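Local coordinates for vesicular integral-membrane protein VIP36 (Canis lupus familiaris, PDB 2DUP) that acts as an intracellular calcium-binding lectin of the early secretory pathway, binding high-mannose glycans and helping to transport and sort the glycoproteins that carry them, at residues 127-132 against 189-194; 107-112 against 131-136. One frame throughout, in Å; residues are numbered along the deposited sequence.

Interaction 1: 127-132 against 189-194; sequences PYISVM and KNCIDI
V131 and I192 meet at the tight part of this contact, with V131 CG1 3.9 Å from I192 CD1. The two side chains cross obliquely, and the same methyl of I192 also lies 4.1 Å from both S130 CA and I129 O, so it rests on backbone too. V131 CG1 reaches this place because it stands between the backbone N and the carbonyl carbon (chi1 48°); it also meets I194 CD1 at 4.1 Å, tip to tip. At the other end, C191 SG abuts the branch point of I129, 4.0 Å from I129 CB, with CG2 slightly farther off; the sulfur is turned that way by a chi1 of 174° and is also bonded to C154 SG. The side-chain-to-side-chain contacts are all apolar, and the axes of strands 128-132 and 189-194 stay 7.8 Å apart at 21°, a spacing that marks packing between two sheets rather than pairing within one. C191 and I192 both send their side chains inward because they form a classic beta bulge opposite strand 175-181. I129, V131 and I192 are buried, whereas the solvent side is polar: K189 and N190 are exposed and D193 partly so. Neither N190 nor D193 touches 127-132; N190 ND2 makes a weak hydrogen bond of 3.2 Å to I192 O, and D193 forms a salt bridge with R175 and a hydrogen bond with T177. This is the core of a beta sandwich, the legume-lectin-like fold of the luminal carbohydrate-recognition domain. Strand 128-135 lies in the seven-stranded sheet between strands 109-114 and 152-155, while 189-198 pairs with 175-181 in the opposing sheet; A152 touches V131, I192 and I194, and the disulfide to C154 ties strand 152-155, at the sheet's margin, across to the bulge.

Interaction 2: 107-112 against 131-136; sequences HGLAIF and VMVNNG
A110 and M132 form a hydrogen-bonded antiparallel pair, as do G108 and N134, and these two pairs supply the four backbone bonds of the contact. The straightest is G108 N to N134 O, 2.8 Å with an N-H...O angle of 169°; A110 N to M132 O is 2.9 Å. CA-H...O contacts fill the intervening non-hydrogen-bonded positions, for example V131 CA to A110 O at 3.3 Å. The ladder of bridges joins strand 109-114, and the residues leading into it, to strand 128-135 in the seven-stranded sheet of the L-type lectin sandwich, with L109, V131 and V133 on its inward face and A110, M132 and N134 on the other. On the inward face L109 CD1 presses on V131 CG2 at 3.4 Å, closer than two methyls normally approach, and lies 3.9 Å from V133 CG2. Aromatic contacts lie toward the two ends. M132, extended from a CG anti to the backbone N (chi1 175°), brings SD to the edge of the F112 ring, 3.8 Å from CE2, a Met-aromatic contact. G136 CA sits over one face of the H107 imidazole, 3.8 Å from its centroid, in a CH-pi contact next to N135, the N-glycosylated asparagine.

Strand 128-135 takes part in both contacts; the segments overlap at V131 and M132, but only V131 makes contacts in both. Interaction 2 is pairing within a sheet: backbone bonds fix its register with 107-112, and it buries 460 Å². Interaction 1 works between sheets mainly through apolar side chains, with no backbone pairing, and buries 207 Å². Both are largely buried, though interaction 2 runs out to a more exposed end at the glycosylated N135. V131 joins the two, one methyl serving each contact. They also touch directly: S130 O lies 2.8 Å from F112 N, a probable hydrogen bond that continues the pairing toward D114, a calcium ligand.

Interaction 1: 127-132 against 189-194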
loop_
_atom_site.group_PDB
_atom_site.type_symbol
_atom_site.label_atom_id
_atom_site.label_comp_id
_atom_site.label_asym_id
_atom_site.label_seq_id
_atom_site.Cartn_x
_atom_site.Cartn_y
_atom_site.Cartn_z
ATOM N N PRO A 127 6.872 -9.798 10.027
ATOM C CA PRO A 127 5.930 -8.830 9.435
ATOM C C PRO A 127 4.712 -9.465 8.743
ATOM O O PRO A 127 4.785 -10.593 8.279
ATOM C CB PRO A 127 6.788 -8.058 8.432
ATOM C CG PRO A 127 8.229 -8.338 8.843
ATOM C CD PRO A 127 8.200 -9.725 9.395
ATOM N N TYR A 128 3.611 -8.720 8.679
ATOM C CA TYR A 128 2.311 -9.265 8.264
ATOM C C TYR A 128 1.661 -8.350 7.238
ATOM O O TYR A 128 1.455 -7.147 7.500
ATOM C CB TYR A 128 1.394 -9.459 9.495
ATOM C CG TYR A 128 0.196 -10.339 9.201
ATOM C CD1 TYR A 128 0.303 -11.723 9.239
ATOM C CD2 TYR A 128 -1.024 -9.785 8.844
ATOM C CE1 TYR A 128 -0.771 -12.525 8.933
ATOM C CE2 TYR A 128 -2.117 -10.592 8.525
ATOM C CZ TYR A 128 -1.981 -11.955 8.584
ATOM O OH TYR A 128 -3.060 -12.763 8.293
ATOM N N ILE A 129 1.363 -8.904 6.062
ATOM C CA ILE A 129 0.727 -8.139 4.994
ATOM C C ILE A 129 -0.760 -8.446 5.038
ATOM O O ILE A 129 -1.111 -9.599 5.087
ATOM C CB ILE A 129 1.304 -8.447 3.586
ATOM C CG1 ILE A 129 2.805 -8.125 3.530
ATOM C CG2 ILE A 129 0.567 -7.644 2.507
ATOM C CD1 ILE A 129 3.422 -8.394 2.160
ATOM N N SER A 130 -1.620 -7.418 5.078
ATOM C CA SER A 130 -3.081 -7.649 5.106
ATOM C C SER A 130 -3.823 -6.620 4.282
ATOM O O SER A 130 -3.272 -5.590 3.891
ATOM C CB SER A 130 -3.620 -7.626 6.525
ATOM O OG SER A 130 -3.379 -6.363 7.094
ATOM N N VAL A 131 -5.087 -6.897 4.031
ATOM C CA VAL A 131 -5.886 -6.033 3.194
ATOM C C VAL A 131 -7.083 -5.580 4.016
ATOM O O VAL A 131 -7.543 -6.306 4.891
ATOM C CB VAL A 131 -6.285 -6.733 1.868
ATOM C CG1 VAL A 131 -6.836 -8.154 2.128
ATOM C CG2 VAL A 131 -7.317 -5.922 1.113
ATOM N N MET A 132 -7.569 -4.372 3.758
ATOM C CA MET A 132 -8.749 -3.897 4.464
ATOM C C MET A 132 -9.548 -3.090 3.481
ATOM O O MET A 132 -8.968 -2.286 2.767
ATOM C CB MET A 132 -8.341 -3.006 5.648
ATOM C CG MET A 132 -9.514 -2.337 6.395
ATOM S SD MET A 132 -8.820 -1.392 7.779
ATOM C CE MET A 132 -10.275 -0.537 8.445
ATOM N N LYS A 189 5.091 -14.858 -5.289
ATOM C CA LYS A 189 4.607 -15.839 -4.353
ATOM C C LYS A 189 3.261 -15.349 -3.807
ATOM O O LYS A 189 3.125 -14.186 -3.422
ATOM C CB LYS A 189 5.605 -15.958 -3.221
ATOM C CG LYS A 189 5.130 -16.750 -2.022
ATOM C CD LYS A 189 6.269 -16.911 -1.034
ATOM C CE LYS A 189 5.910 -17.863 0.081
ATOM N NZ LYS A 189 4.881 -17.278 1.000
ATOM N N ASN A 190 2.270 -16.234 -3.730
ATOM C CA ASN A 190 0.980 -15.776 -3.269
ATOM C C ASN A 190 0.997 -15.412 -1.790
ATOM O O ASN A 190 1.795 -15.897 -1.001
ATOM C CB ASN A 190 -0.156 -16.756 -3.600
ATOM C CG ASN A 190 -1.564 -16.171 -3.253
ATOM O OD1 ASN A 190 -2.269 -16.723 -2.389
ATOM N ND2 ASN A 190 -1.940 -15.028 -3.887
ATOM N N CYS A 191 0.104 -14.512 -1.447
ATOM C CA CYS A 191 -0.006 -13.995 -0.115
ATOM C C CYS A 191 -1.509 -13.949 0.141
ATOM O O CYS A 191 -1.989 -14.577 1.052
ATOM C CB CYS A 191 0.654 -12.612 -0.083
ATOM S SG CYS A 191 0.504 -11.681 1.446
ATOM N N ILE A 192 -2.241 -13.283 -0.749
ATOM C CA ILE A 192 -3.664 -13.072 -0.579
ATOM C C ILE A 192 -4.379 -13.278 -1.893
ATOM O O ILE A 192 -3.927 -12.767 -2.905
ATOM C CB ILE A 192 -3.963 -11.621 -0.107
ATOM C CG1 ILE A 192 -3.412 -11.380 1.299
ATOM C CG2 ILE A 192 -5.450 -11.341 -0.156
ATOM C CD1 ILE A 192 -3.365 -9.867 1.696
ATOM N N ASP A 193 -5.494 -14.000 -1.878
ATOM C CA ASP A 193 -6.323 -14.118 -3.082
ATOM C C ASP A 193 -7.795 -14.260 -2.636
ATOM O O ASP A 193 -8.194 -15.309 -2.116
ATOM C CB ASP A 193 -5.866 -15.327 -3.968
ATOM C CG ASP A 193 -6.268 -15.182 -5.462
ATOM O OD1 ASP A 193 -6.932 -14.215 -5.871
ATOM O OD2 ASP A 193 -5.893 -16.050 -6.276
ATOM N N ILE A 194 -8.571 -13.194 -2.801
ATOM C CA ILE A 194 -9.990 -13.185 -2.403
ATOM C C ILE A 194 -10.827 -12.612 -3.517
ATOM O O ILE A 194 -10.303 -11.911 -4.396
ATOM C CB ILE A 194 -10.243 -12.334 -1.112
ATOM C CG1 ILE A 194 -9.816 -10.890 -1.307
ATOM C CG2 ILE A 194 -9.517 -12.926 0.095
ATOM C CD1 ILE A 194 -9.814 -10.082 -0.014
#

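Interaction 2: 107-112 against 131-136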
loop_
_atom_site.group_PDB
_atom_site.type_symbol
_atom_site.label_atom_id
_atom_site.label_comp_id
_atom_site.label_asym_id
_atom_site.label_seq_id
_atom_site.Cartn_x
_atom_site.Cartn_y
_atom_site.Cartn_z
ATOM N N HIS A 107 -12.141 5.583 2.710
ATOM C CA HIS A 107 -13.065 4.949 1.784
ATOM C C HIS A 107 -12.218 4.251 0.729
ATOM O O HIS A 107 -11.446 4.888 0.068
ATOM C CB HIS A 107 -14.005 6.008 1.173
ATOM C CG HIS A 107 -14.841 6.725 2.193
ATOM N ND1 HIS A 107 -16.197 6.511 2.332
ATOM C CD2 HIS A 107 -14.513 7.639 3.139
ATOM C CE1 HIS A 107 -16.664 7.253 3.325
ATOM N NE2 HIS A 107 -15.669 7.959 3.824
ATOM N N GLY A 108 -12.311 2.926 0.625
ATOM C CA GLY A 108 -11.587 2.191 -0.428
ATOM C C GLY A 108 -10.759 1.082 0.164
ATOM O O GLY A 108 -11.161 0.444 1.134
ATOM N N LEU A 109 -9.583 0.888 -0.406
ATOM C CA LEU A 109 -8.748 -0.286 -0.169
ATOM C C LEU A 109 -7.424 0.083 0.479
ATOM O O LEU A 109 -6.767 0.987 0.029
ATOM C CB LEU A 109 -8.418 -0.937 -1.547
ATOM C CG LEU A 109 -7.424 -2.113 -1.584
ATOM C CD1 LEU A 109 -8.023 -3.250 -0.820
ATOM C CD2 LEU A 109 -7.121 -2.580 -3.045
ATOM N N ALA A 110 -6.994 -0.680 1.468
ATOM C CA ALA A 110 -5.641 -0.561 1.999
ATOM C C ALA A 110 -4.924 -1.889 1.969
ATOM O O ALA A 110 -5.535 -2.949 2.201
ATOM C CB ALA A 110 -5.674 -0.032 3.440
ATOM N N ILE A 111 -3.634 -1.845 1.633
ATOM C CA ILE A 111 -2.775 -3.000 1.798
ATOM C C ILE A 111 -1.736 -2.616 2.820
ATOM O O ILE A 111 -0.988 -1.657 2.610
ATOM C CB ILE A 111 -2.131 -3.491 0.462
ATOM C CG1 ILE A 111 -3.195 -3.734 -0.622
ATOM C CG2 ILE A 111 -1.281 -4.754 0.681
ATOM C CD1 ILE A 111 -3.364 -2.526 -1.491
ATOM N N PHE A 112 -1.705 -3.325 3.947
ATOM C CA PHE A 112 -0.829 -2.920 5.034
ATOM C C PHE A 112 0.353 -3.861 5.092
ATOM O O PHE A 112 0.187 -5.067 5.079
ATOM C CB PHE A 112 -1.500 -2.931 6.397
ATOM C CG PHE A 112 -2.733 -2.073 6.502
ATOM C CD1 PHE A 112 -2.741 -0.747 6.057
ATOM C CD2 PHE A 112 -3.867 -2.578 7.114
ATOM C CE1 PHE A 112 -3.892 0.039 6.178
ATOM C CE2 PHE A 112 -5.029 -1.780 7.258
ATOM C CZ PHE A 112 -5.030 -0.484 6.795
ATOM N N VAL A 131 -5.087 -6.897 4.031
ATOM C CA VAL A 131 -5.886 -6.033 3.194
ATOM C C VAL A 131 -7.083 -5.580 4.016
ATOM O O VAL A 131 -7.543 -6.306 4.891
ATOM C CB VAL A 131 -6.285 -6.733 1.868
ATOM C CG1 VAL A 131 -6.836 -8.154 2.128
ATOM C CG2 VAL A 131 -7.317 -5.922 1.113
ATOM N N MET A 132 -7.569 -4.372 3.758
ATOM C CA MET A 132 -8.749 -3.897 4.464
ATOM C C MET A 132 -9.548 -3.090 3.481
ATOM O O MET A 132 -8.968 -2.286 2.767
ATOM C CB MET A 132 -8.341 -3.006 5.648
ATOM C CG MET A 132 -9.514 -2.337 6.395
ATOM S SD MET A 132 -8.820 -1.392 7.779
ATOM C CE MET A 132 -10.275 -0.537 8.445
ATOM N N VAL A 133 -10.858 -3.306 3.458
ATOM C CA VAL A 133 -11.770 -2.539 2.631
ATOM C C VAL A 133 -12.708 -1.724 3.567
ATOM O O VAL A 133 -13.198 -2.241 4.562
ATOM C CB VAL A 133 -12.538 -3.457 1.652
ATOM C CG1 VAL A 133 -13.676 -2.703 0.888
ATOM C CG2 VAL A 133 -11.541 -4.074 0.655
ATOM N N ASN A 134 -12.895 -0.448 3.275
ATOM C CA ASN A 134 -13.516 0.447 4.234
ATOM C C ASN A 134 -14.463 1.337 3.461
ATOM O O ASN A 134 -14.193 1.686 2.341
ATOM C CB ASN A 134 -12.418 1.236 4.993
ATOM C CG ASN A 134 -12.878 1.811 6.325
ATOM O OD1 ASN A 134 -14.068 1.909 6.617
ATOM N ND2 ASN A 134 -11.917 2.210 7.141
ATOM N N ASN A 135 -15.616 1.616 4.066
ATOM C CA ASN A 135 -16.681 2.436 3.526
ATOM C C ASN A 135 -16.807 3.696 4.416
ATOM O O ASN A 135 -17.840 4.336 4.433
ATOM C CB ASN A 135 -18.003 1.615 3.568
ATOM C CG ASN A 135 -18.547 1.398 5.036
ATOM O OD1 ASN A 135 -17.752 1.300 5.999
ATOM N ND2 ASN A 135 -19.909 1.350 5.202
ATOM N N GLY A 136 -15.761 4.008 5.186
ATOM C CA GLY A 136 -15.782 5.153 6.119
ATOM C C GLY A 136 -15.986 4.799 7.585
ATOM O O GLY A 136 -15.628 5.590 8.450
#